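Local coordinates for protein polyketide synthase (Synechococcus sp., PDB 4GOX) that probably transfers a sulfo group from PAPS to an intermediate of hydrocarbon synthesis, and binds adenosine-3'-5'-diphosphate in its nucleotide pocket, at residues I29-S32 / P33-S37; Q69-L73 / S74-E78; A110-Y113 / A114-R118; L287-D290 / T291-L294. All coordinates share one frame; numbering follows the deposited sequence.

Overall arrangement
Along the chain the four contacts come in series, each a local one between neighbouring residues, and together they illustrate how a parallel-sheet fold divides its tasks. Interaction 1 lies where central strand 26-30 passes into helix 37-45, its centre about 6 Å from that of the chain, and holds the 5'-phosphate of the nucleotide. Interaction 2, the linker between helices 64-71 and 79-88, and interaction 3, within helix 109-119, have centres about 20 and 23 Å from that of interaction 1. Interaction 4 starts helix 289-297; its centre is about 39 Å from that of interaction 3, on the opposite side of the chain's centre. The binding loop is thus central, the other three contacts peripheral.

Interaction 1 of 4, residues I29-S32 / P33-S37; sequences ILSS and PRSGS. With A3P (adenosine-3'-5'-diphosphate), chain B.
S31 and S37 meet across the bend that leaves strand 26-30: S31 OG lies 3.6 Å from S37 CB. The same S31 hydroxyl donates to S32 O at 2.8 Å, coming from above the carbonyl plane, while S35 OG lies 3.0 Å from that oxygen. S32 OG reaches forward to P33 O, in the carbonyl plane and on a lone pair. These serine contacts brace the bend from the inside, next to the residues that hold the phosphate. Phosphate oxygen O4P of A3P accepts from S35 N at 3.1 Å and from S37 N at 2.9 Å. S37 OG, between its own backbone N and carbonyl carbon (chi1 62°), also points at O4P, but too closely for the distance to be taken literally. G36 N bonds to the ester oxygen O5' at 2.9 Å, and the backbone angles of G36 would jam a side chain against the preceding carbonyl. R34 bends twice, at chi2 (-42°) and chi3 (-69°), which lays one face of its guanidinium against C5' of A3P. NH2 of R34 then lies 2.9 Å from O5P of the 5'-phosphate, and NH1 makes a weak bond to O1P of the 3'-phosphate. S164 and D261 hold the guanidinium from outside the loop. With an alanine in place of R34, both phosphates and D261 would probably lose a charged partner, and C5' its flat cover. The strand-loop-helix wrapped round a 5'-phosphate is the phosphosulfate-binding loop of PAPS-dependent sulfotransferases, akin to the P-loop.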
loop_
_atom_site.group_PDB
_atom_site.type_symbol
_atom_site.label_atom_id
_atom_site.label_comp_id
_atom_site.label_asym_id
_atom_site.label_seq_id
_atom_site.Cartn_x
_atom_site.Cartn_y
_atom_site.Cartn_z
ATOM N N ILE A 29 -3.038 0.940 2.609
ATOM C CA ILE A 29 -1.893 0.233 3.182
ATOM C C ILE A 29 -0.740 1.058 2.690
ATOM O O ILE A 29 -0.496 1.146 1.478
ATOM C CB ILE A 29 -1.708 -1.266 2.789
ATOM C CG1 ILE A 29 -2.897 -2.129 3.234
ATOM C CG2 ILE A 29 -0.377 -1.797 3.395
ATOM C CD1 ILE A 29 -2.917 -3.500 2.578
ATOM N N LEU A 30 -0.069 1.728 3.639
ATOM C CA LEU A 30 1.043 2.582 3.352
ATOM C C LEU A 30 2.298 2.021 3.958
ATOM O O LEU A 30 2.324 1.610 5.121
ATOM C CB LEU A 30 0.786 4.009 3.885
ATOM C CG LEU A 30 -0.489 4.729 3.401
ATOM C CD1 LEU A 30 -0.673 6.001 4.179
ATOM C CD2 LEU A 30 -0.423 5.043 1.904
ATOM N N SER A 31 3.367 2.036 3.177
ATOM C CA SER A 31 4.670 1.592 3.656
ATOM C C SER A 31 5.744 2.076 2.722
ATOM O O SER A 31 5.478 2.600 1.636
ATOM C CB SER A 31 4.734 0.065 3.708
ATOM O OG SER A 31 4.771 -0.523 2.419
ATOM N N SER A 32 6.971 1.826 3.138
ATOM C CA SER A 32 8.157 1.966 2.331
ATOM C C SER A 32 8.095 0.721 1.382
ATOM O O SER A 32 7.466 -0.292 1.751
ATOM C CB SER A 32 9.372 1.853 3.255
ATOM O OG SER A 32 10.525 1.311 2.639
ATOM N N PRO A 33 8.765 0.704 0.210
ATOM C CA PRO A 33 8.774 -0.549 -0.578
ATOM C C PRO A 33 9.515 -1.664 0.180
ATOM O O PRO A 33 10.247 -1.382 1.132
ATOM C CB PRO A 33 9.526 -0.184 -1.875
ATOM C CG PRO A 33 10.119 1.123 -1.663
ATOM C CD PRO A 33 9.523 1.783 -0.452
ATOM N N ARG A 34 9.319 -2.927 -0.235
ATOM C CA ARG A 34 10.006 -4.119 0.318
ATOM C C ARG A 34 9.690 -4.409 1.788
ATOM O O ARG A 34 10.534 -4.930 2.519
ATOM C CB ARG A 34 11.537 -4.038 0.067
ATOM C CG ARG A 34 11.969 -3.648 -1.373
ATOM C CD ARG A 34 11.163 -4.326 -2.484
ATOM N NE ARG A 34 11.407 -5.766 -2.578
ATOM C CZ ARG A 34 10.615 -6.625 -3.214
ATOM N NH1 ARG A 34 10.938 -7.908 -3.277
ATOM N NH2 ARG A 34 9.479 -6.210 -3.768
ATOM N N SER A 35 8.459 -4.083 2.204
ATOM C CA SER A 35 8.006 -4.162 3.593
ATOM C C SER A 35 6.900 -5.175 3.874
ATOM O O SER A 35 6.367 -5.190 4.984
ATOM C CB SER A 35 7.584 -2.771 4.072
ATOM O OG SER A 35 8.678 -1.870 4.030
ATOM N N GLY A 36 6.594 -6.038 2.901
ATOM C CA GLY A 36 5.539 -7.035 3.037
ATOM C C GLY A 36 4.180 -6.492 2.660
ATOM O O GLY A 36 3.153 -7.081 3.011
ATOM N N SER A 37 4.161 -5.376 1.905
ATOM C CA SER A 37 2.893 -4.748 1.528
ATOM C C SER A 37 2.075 -5.609 0.546
ATOM O O SER A 37 0.855 -5.668 0.698
ATOM C CB SER A 37 3.111 -3.331 1.006
ATOM O OG SER A 37 3.921 -3.342 -0.159
HETATM P P1 A3P B . 12.172 -10.078 -0.631
HETATM O O1P A3P B . 13.200 -9.155 -1.239
HETATM O O2P A3P B . 11.511 -10.950 -1.677
HETATM O O3P A3P B . 12.588 -10.755 0.645
HETATM P P2 A3P B . 6.622 -5.397 -0.785
HETATM O O4P A3P B . 6.179 -4.278 0.114
HETATM O O5P A3P B . 7.546 -5.032 -1.906
HETATM O O6P A3P B . 5.479 -6.302 -1.183
HETATM O "O5'" A3P B . 7.526 -6.352 0.133
HETATM C "C5'" A3P B . 8.336 -7.385 -0.452
HETATM C "C4'" A3P B . 8.828 -8.313 0.653
HETATM O "O4'" A3P B . 7.755 -8.937 1.346
HETATM C "C3'" A3P B . 9.663 -9.483 0.170
HETATM O "O3'" A3P B . 11.002 -9.084 -0.105
HETATM C "C2'" A3P B . 9.543 -10.478 1.304
HETATM O "O2'" A3P B . 10.580 -10.323 2.276
HETATM C "C1'" A3P B . 8.207 -10.152 1.950
HETATM N N9 A3P B . 7.287 -11.265 1.620
HETATM C C8 A3P B . 6.738 -11.498 0.394
HETATM N N7 A3P B . 5.982 -12.619 0.411
HETATM C C5 A3P B . 6.051 -13.115 1.659
HETATM C C6 A3P B . 5.513 -14.307 2.343
HETATM N N6 A3P B . 4.711 -15.142 1.658
HETATM N N1 A3P B . 5.810 -14.487 3.655
HETATM C C2 A3P B . 6.593 -13.618 4.345
HETATM N N3 A3P B . 7.154 -12.528 3.772
HETATM C C4 A3P B . 6.917 -12.228 2.461
#

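Interaction 2 of 4, residues Q69-L73 / S74-E78; sequences QELGL and SHLGE
L71, at the end of helix 64-71, bends over the turn that follows and meets L76. From CB, chi1 of -63° sets CG beside the backbone N, and from there the whole branch works round one carbonyl. CG itself lies 4.1 Å from L76 O, CD1 comes nearer at 3.6 Å, and CD2 passes L76 O before touching L76 CD2 at 4.0 Å. The two leucine side chains cross at about a right angle, L71 CD2 lying against both CG and CD2 of L76. The backbone that permits this is two successive turns. A type II' turn runs from L71 to S74, with G72 supplying the positive phi, and its S74 N to L71 O bond is weak. S74 OG then accepts from L76 N at 3.2 Å, an ST turn. A type II turn from H75 to E78 follows, and H75 ND1 donates to E78 OE2 at 2.7 Å, on the syn side of the carboxylate but tilted from its plane. At G77 a side chain would run into L71 CD1. The whole forms a surface linker between helices 64-71 and 79-88, with H57 touching both leucines and R67 of the first helix bonded to G77 O.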
loop_
_atom_site.group_PDB
_atom_site.type_symbol
_atom_site.label_atom_id
_atom_site.label_comp_id
_atom_site.label_asym_id
_atom_site.label_seq_id
_atom_site.Cartn_x
_atom_site.Cartn_y
_atom_site.Cartn_z
ATOM N N GLN A 69 -0.333 11.326 -18.322
ATOM C CA GLN A 69 0.862 12.099 -18.697
ATOM C C GLN A 69 2.092 11.617 -17.932
ATOM O O GLN A 69 3.124 11.339 -18.550
ATOM C CB GLN A 69 0.666 13.622 -18.493
ATOM C CG GLN A 69 -0.201 14.319 -19.553
ATOM C CD GLN A 69 0.307 14.197 -20.980
ATOM O OE1 GLN A 69 1.486 14.443 -21.282
ATOM N NE2 GLN A 69 -0.584 13.824 -21.897
ATOM N N GLU A 70 1.963 11.474 -16.593
ATOM C CA GLU A 70 3.050 11.022 -15.718
ATOM C C GLU A 70 3.422 9.545 -15.937
ATOM O O GLU A 70 4.609 9.233 -16.083
ATOM C CB GLU A 70 2.724 11.283 -14.234
ATOM C CG GLU A 70 2.660 12.758 -13.830
ATOM C CD GLU A 70 2.845 13.047 -12.343
ATOM O OE1 GLU A 70 3.645 12.341 -11.683
ATOM O OE2 GLU A 70 2.194 13.994 -11.841
ATOM N N LEU A 71 2.419 8.641 -15.934
ATOM C CA LEU A 71 2.652 7.202 -16.083
ATOM C C LEU A 71 2.985 6.804 -17.510
ATOM O O LEU A 71 4.020 6.177 -17.740
ATOM C CB LEU A 71 1.484 6.347 -15.519
ATOM C CG LEU A 71 1.195 6.458 -14.012
ATOM C CD1 LEU A 71 -0.073 5.735 -13.652
ATOM C CD2 LEU A 71 2.334 5.893 -13.184
ATOM N N GLY A 72 2.112 7.179 -18.441
ATOM C CA GLY A 72 2.256 6.892 -19.861
ATOM C C GLY A 72 2.306 5.417 -20.168
ATOM O O GLY A 72 1.357 4.688 -19.865
ATOM N N LEU A 73 3.457 4.982 -20.717
ATOM C CA LEU A 73 3.777 3.607 -21.128
ATOM C C LEU A 73 3.868 2.609 -19.967
ATOM O O LEU A 73 3.393 1.474 -20.102
ATOM C CB LEU A 73 5.070 3.571 -21.986
ATOM C CG LEU A 73 6.358 4.161 -21.371
ATOM C CD1 LEU A 73 7.316 3.063 -20.936
ATOM C CD2 LEU A 73 7.048 5.085 -22.349
ATOM N N SER A 74 4.505 3.044 -18.844
ATOM C CA SER A 74 4.760 2.302 -17.608
ATOM C C SER A 74 3.634 1.373 -17.190
ATOM O O SER A 74 2.450 1.727 -17.278
ATOM C CB SER A 74 5.092 3.263 -16.469
ATOM O OG SER A 74 5.230 2.597 -15.223
ATOM N N HIS A 75 4.020 0.195 -16.695
ATOM C CA HIS A 75 3.081 -0.814 -16.232
ATOM C C HIS A 75 2.496 -0.499 -14.857
ATOM O O HIS A 75 1.489 -1.102 -14.482
ATOM C CB HIS A 75 3.714 -2.209 -16.296
ATOM C CG HIS A 75 4.200 -2.575 -17.666
ATOM N ND1 HIS A 75 3.390 -2.435 -18.787
ATOM C CD2 HIS A 75 5.397 -3.073 -18.053
ATOM C CE1 HIS A 75 4.121 -2.841 -19.811
ATOM N NE2 HIS A 75 5.334 -3.238 -19.420
ATOM N N LEU A 76 3.106 0.459 -14.114
ATOM C CA LEU A 76 2.638 0.907 -12.802
ATOM C C LEU A 76 1.249 1.523 -12.977
ATOM O O LEU A 76 1.064 2.369 -13.844
ATOM C CB LEU A 76 3.645 1.919 -12.182
ATOM C CG LEU A 76 3.235 2.688 -10.891
ATOM C CD1 LEU A 76 2.951 1.746 -9.691
ATOM C CD2 LEU A 76 4.301 3.705 -10.506
ATOM N N GLY A 77 0.282 1.049 -12.203
ATOM C CA GLY A 77 -1.101 1.508 -12.298
ATOM C C GLY A 77 -2.031 0.551 -13.039
ATOM O O GLY A 77 -3.255 0.715 -12.988
ATOM N N GLU A 78 -1.459 -0.482 -13.709
ATOM C CA GLU A 78 -2.197 -1.550 -14.411
ATOM C C GLU A 78 -3.153 -2.288 -13.461
ATOM O O GLU A 78 -4.084 -2.954 -13.924
ATOM C CB GLU A 78 -1.236 -2.556 -15.058
ATOM C CG GLU A 78 -0.966 -2.277 -16.525
ATOM C CD GLU A 78 0.233 -2.977 -17.139
ATOM O OE1 GLU A 78 0.685 -4.010 -16.590
ATOM O OE2 GLU A 78 0.717 -2.489 -18.187
#

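Interaction 3 of 4, residues A110-Y113 / A114-R118; sequences ADIY and AYLQR
Q117 runs, extended beyond CG, alongside the carbonyl of Y113: its CG lies 3.3 Å from Y113 O, the oxygen that also accepts from Q117 N at 2.9 Å. With CG beside the backbone N (chi1 -76°), the amide is carried along that turn of the helix. The bonds of A114 N to A110 O, Y115 N to D111 O and L116 N to I112 O repeat the same step of four residues. On another side, L116 CG rests 3.4 Å from I112 O, and L116 CD1 reaches I112 CG2 at 4.3 Å, a light touch of methyls one turn apart. Y115 CB passes 3.3 Å from D111 O, but CG anti to the backbone N (chi1 -175°) sends the ring outward from that turn. A second shell positions the polar ends and covers the apolar ones. The amide of Q117 is held at both ends, OE1 by N22 and NE2 by P25 O, while Y113 OH bonds to D127 of strand 124-129 and its ring meets F146 edge-to-face. I112 and L116 pack on L80 of helix 79-88, and Y115 meets W102 edge-to-face. A leucine in place of Q117 would probably leave N22 and P25 O without their amide partner and the chain before strand 26-30 less firmly tied. This is an alpha helix packed on two flanks in an alpha/beta fold: one, Y113 and Q117, faces the sheet, and another, I112, Y115 and L116, faces neighbouring helices.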
loop_
_atom_site.group_PDB
_atom_site.type_symbol
_atom_site.label_atom_id
_atom_site.label_comp_id
_atom_site.label_asym_id
_atom_site.label_seq_id
_atom_site.Cartn_x
_atom_site.Cartn_y
_atom_site.Cartn_z
ATOM N N ALA A 110 -10.867 11.833 -7.657
ATOM C CA ALA A 110 -11.938 11.805 -6.655
ATOM C C ALA A 110 -13.098 10.923 -7.161
ATOM O O ALA A 110 -13.693 10.173 -6.382
ATOM C CB ALA A 110 -12.450 13.220 -6.412
ATOM N N ASP A 111 -13.393 11.024 -8.475
ATOM C CA ASP A 111 -14.451 10.289 -9.168
ATOM C C ASP A 111 -14.116 8.820 -9.343
ATOM O O ASP A 111 -15.019 8.003 -9.214
ATOM C CB ASP A 111 -14.783 10.952 -10.519
ATOM C CG ASP A 111 -15.455 12.307 -10.412
ATOM O OD1 ASP A 111 -15.675 12.779 -9.273
ATOM O OD2 ASP A 111 -15.783 12.884 -11.461
ATOM N N ILE A 112 -12.821 8.482 -9.609
ATOM C CA ILE A 112 -12.348 7.102 -9.753
ATOM C C ILE A 112 -12.504 6.343 -8.421
ATOM O O ILE A 112 -12.976 5.210 -8.423
ATOM C CB ILE A 112 -10.915 7.014 -10.354
ATOM C CG1 ILE A 112 -10.775 7.861 -11.632
ATOM C CG2 ILE A 112 -10.479 5.579 -10.603
ATOM C CD1 ILE A 112 -11.718 7.455 -12.864
ATOM N N TYR A 113 -12.152 6.991 -7.286
ATOM C CA TYR A 113 -12.328 6.401 -5.965
ATOM C C TYR A 113 -13.811 6.152 -5.677
ATOM O O TYR A 113 -14.149 5.044 -5.269
ATOM C CB TYR A 113 -11.676 7.256 -4.865
ATOM C CG TYR A 113 -10.178 7.055 -4.739
ATOM C CD1 TYR A 113 -9.287 8.093 -5.019
ATOM C CD2 TYR A 113 -9.652 5.844 -4.295
ATOM C CE1 TYR A 113 -7.908 7.929 -4.850
ATOM C CE2 TYR A 113 -8.276 5.661 -4.146
ATOM C CZ TYR A 113 -7.409 6.711 -4.407
ATOM O OH TYR A 113 -6.055 6.512 -4.286
ATOM N N ALA A 114 -14.697 7.154 -5.916
ATOM C CA ALA A 114 -16.148 7.027 -5.692
ATOM C C ALA A 114 -16.750 5.919 -6.570
ATOM O O ALA A 114 -17.628 5.175 -6.108
ATOM C CB ALA A 114 -16.855 8.350 -5.947
ATOM N N TYR A 115 -16.220 5.770 -7.803
ATOM C CA TYR A 115 -16.611 4.732 -8.747
ATOM C C TYR A 115 -16.239 3.359 -8.192
ATOM O O TYR A 115 -17.084 2.469 -8.171
ATOM C CB TYR A 115 -15.901 4.937 -10.092
ATOM C CG TYR A 115 -16.337 3.973 -11.176
ATOM C CD1 TYR A 115 -17.482 4.215 -11.935
ATOM C CD2 TYR A 115 -15.580 2.840 -11.476
ATOM C CE1 TYR A 115 -17.882 3.339 -12.944
ATOM C CE2 TYR A 115 -15.966 1.960 -12.487
ATOM C CZ TYR A 115 -17.121 2.212 -13.216
ATOM O OH TYR A 115 -17.498 1.370 -14.229
ATOM N N LEU A 116 -14.976 3.172 -7.786
ATOM C CA LEU A 116 -14.525 1.876 -7.280
ATOM C C LEU A 116 -15.255 1.478 -5.988
ATOM O O LEU A 116 -15.628 0.320 -5.849
ATOM C CB LEU A 116 -12.997 1.805 -7.143
ATOM C CG LEU A 116 -12.162 1.935 -8.426
ATOM C CD1 LEU A 116 -10.693 2.154 -8.090
ATOM C CD2 LEU A 116 -12.290 0.713 -9.313
ATOM N N GLN A 117 -15.562 2.469 -5.107
ATOM C CA GLN A 117 -16.300 2.262 -3.856
ATOM C C GLN A 117 -17.705 1.741 -4.143
ATOM O O GLN A 117 -18.225 0.908 -3.390
ATOM C CB GLN A 117 -16.382 3.553 -3.042
ATOM C CG GLN A 117 -15.090 3.929 -2.318
ATOM C CD GLN A 117 -15.231 5.288 -1.694
ATOM O OE1 GLN A 117 -15.686 6.245 -2.338
ATOM N NE2 GLN A 117 -14.874 5.399 -0.419
ATOM N N ARG A 118 -18.305 2.235 -5.243
ATOM C CA ARG A 118 -19.612 1.860 -5.735
ATOM C C ARG A 118 -19.561 0.425 -6.300
ATOM O O ARG A 118 -20.420 -0.381 -5.958
ATOM C CB ARG A 118 -20.096 2.884 -6.798
ATOM C CG ARG A 118 -21.468 2.563 -7.422
ATOM C CD ARG A 118 -22.182 3.802 -7.938
ATOM N NE ARG A 118 -22.717 4.602 -6.831
ATOM C CZ ARG A 118 -23.316 5.782 -6.964
ATOM N NH1 ARG A 118 -23.468 6.327 -8.167
ATOM N NH2 ARG A 118 -23.760 6.429 -5.896
#

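Interaction 4 of 4, residues L287-D290 / T291-L294; sequences LQLD and TIQL
Q288 O receives two backbone donors at the first turn of helix 289-297. I292 N approaches at 3.1 Å by a good bond, whereas the T291 N bond is weak and bent to 121°. Q288 is the N-cap residue, immediately before the helix. L289 O accepts from Q293 N, and D290 O from L294 N at 3.0 Å, which carries the helix on. Side chains fill in round these bonds. The I292 CG1 branch is folded beside the backbone N (chi1 -65°), bringing CG1 to 3.4 Å from Q288 O and 3.9 Å from L287 CB. L289 CD1 touches I292 CD1 at 4.3 Å. L287 CD1 and T291 CG2 meet at 4.2 Å, the two side chains crossing at about a right angle. T291 OG1 bonds to E186 OE1 and to R190 NH1 of helix 181-202, and Q288 N donates to that same carboxylate oxygen. R190 also keeps a long, weak ion pair with D290. The bonds from E186 and R190 thus join the C-terminal helix to helix 181-202, and the carboxylates of E186 and D290 would probably also suit the positive end of the helix dipole.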
loop_
_atom_site.group_PDB
_atom_site.type_symbol
_atom_site.label_atom_id
_atom_site.label_comp_id
_atom_site.label_asym_id
_atom_site.label_seq_id
_atom_site.Cartn_x
_atom_site.Cartn_y
_atom_site.Cartn_z
ATOM N N LEU A 287 23.827 3.344 9.722
ATOM C CA LEU A 287 22.621 4.101 9.378
ATOM C C LEU A 287 22.777 5.546 9.813
ATOM O O LEU A 287 23.596 5.831 10.689
ATOM C CB LEU A 287 21.411 3.501 10.100
ATOM C CG LEU A 287 21.033 2.059 9.796
ATOM C CD1 LEU A 287 19.790 1.690 10.567
ATOM C CD2 LEU A 287 20.759 1.859 8.312
ATOM N N GLN A 288 22.009 6.470 9.219
ATOM C CA GLN A 288 22.124 7.874 9.652
ATOM C C GLN A 288 21.462 8.051 11.017
ATOM O O GLN A 288 20.650 7.216 11.426
ATOM C CB GLN A 288 21.549 8.852 8.605
ATOM C CG GLN A 288 22.233 8.772 7.232
ATOM C CD GLN A 288 23.730 8.991 7.300
ATOM O OE1 GLN A 288 24.535 8.132 6.924
ATOM N NE2 GLN A 288 24.146 10.119 7.819
ATOM N N LEU A 289 21.827 9.114 11.733
ATOM C CA LEU A 289 21.288 9.383 13.062
ATOM C C LEU A 289 19.754 9.455 13.122
ATOM O O LEU A 289 19.182 8.782 13.972
ATOM C CB LEU A 289 22.008 10.564 13.740
ATOM C CG LEU A 289 23.093 10.177 14.781
ATOM C CD1 LEU A 289 24.036 9.040 14.295
ATOM C CD2 LEU A 289 23.927 11.369 15.182
ATOM N N ASP A 290 19.080 10.138 12.170
ATOM C CA ASP A 290 17.614 10.149 12.176
ATOM C C ASP A 290 16.999 8.835 11.732
ATOM O O ASP A 290 15.853 8.559 12.090
ATOM C CB ASP A 290 16.994 11.320 11.403
ATOM C CG ASP A 290 17.470 11.578 9.987
ATOM O OD1 ASP A 290 18.553 11.050 9.608
ATOM O OD2 ASP A 290 16.852 12.410 9.316
ATOM N N THR A 291 17.739 8.016 10.953
ATOM C CA THR A 291 17.210 6.692 10.573
ATOM C C THR A 291 17.149 5.835 11.839
ATOM O O THR A 291 16.174 5.128 12.043
ATOM C CB THR A 291 18.055 5.995 9.501
ATOM O OG1 THR A 291 18.255 6.877 8.407
ATOM C CG2 THR A 291 17.402 4.707 8.994
ATOM N N ILE A 292 18.151 5.971 12.713
ATOM C CA ILE A 292 18.226 5.239 13.979
ATOM C C ILE A 292 17.084 5.682 14.900
ATOM O O ILE A 292 16.354 4.819 15.386
ATOM C CB ILE A 292 19.627 5.367 14.628
ATOM C CG1 ILE A 292 20.705 4.694 13.754
ATOM C CG2 ILE A 292 19.646 4.799 16.055
ATOM C CD1 ILE A 292 22.152 5.188 14.040
ATOM N N GLN A 293 16.907 7.015 15.098
ATOM C CA GLN A 293 15.830 7.559 15.936
ATOM C C GLN A 293 14.443 7.036 15.456
ATOM O O GLN A 293 13.654 6.543 16.263
ATOM C CB GLN A 293 15.888 9.107 16.014
ATOM C CG GLN A 293 17.225 9.643 16.598
ATOM C CD GLN A 293 17.383 11.145 16.897
ATOM O OE1 GLN A 293 18.384 11.563 17.500
ATOM N NE2 GLN A 293 16.438 11.990 16.513
ATOM N N LEU A 294 14.200 7.057 14.148
ATOM C CA LEU A 294 12.942 6.589 13.583
ATOM C C LEU A 294 12.715 5.080 13.825
ATOM O O LEU A 294 11.623 4.688 14.245
ATOM C CB LEU A 294 12.846 6.951 12.107
ATOM C CG LEU A 294 11.549 6.600 11.367
ATOM C CD1 LEU A 294 10.298 7.283 12.006
ATOM C CD2 LEU A 294 11.672 6.971 9.906
#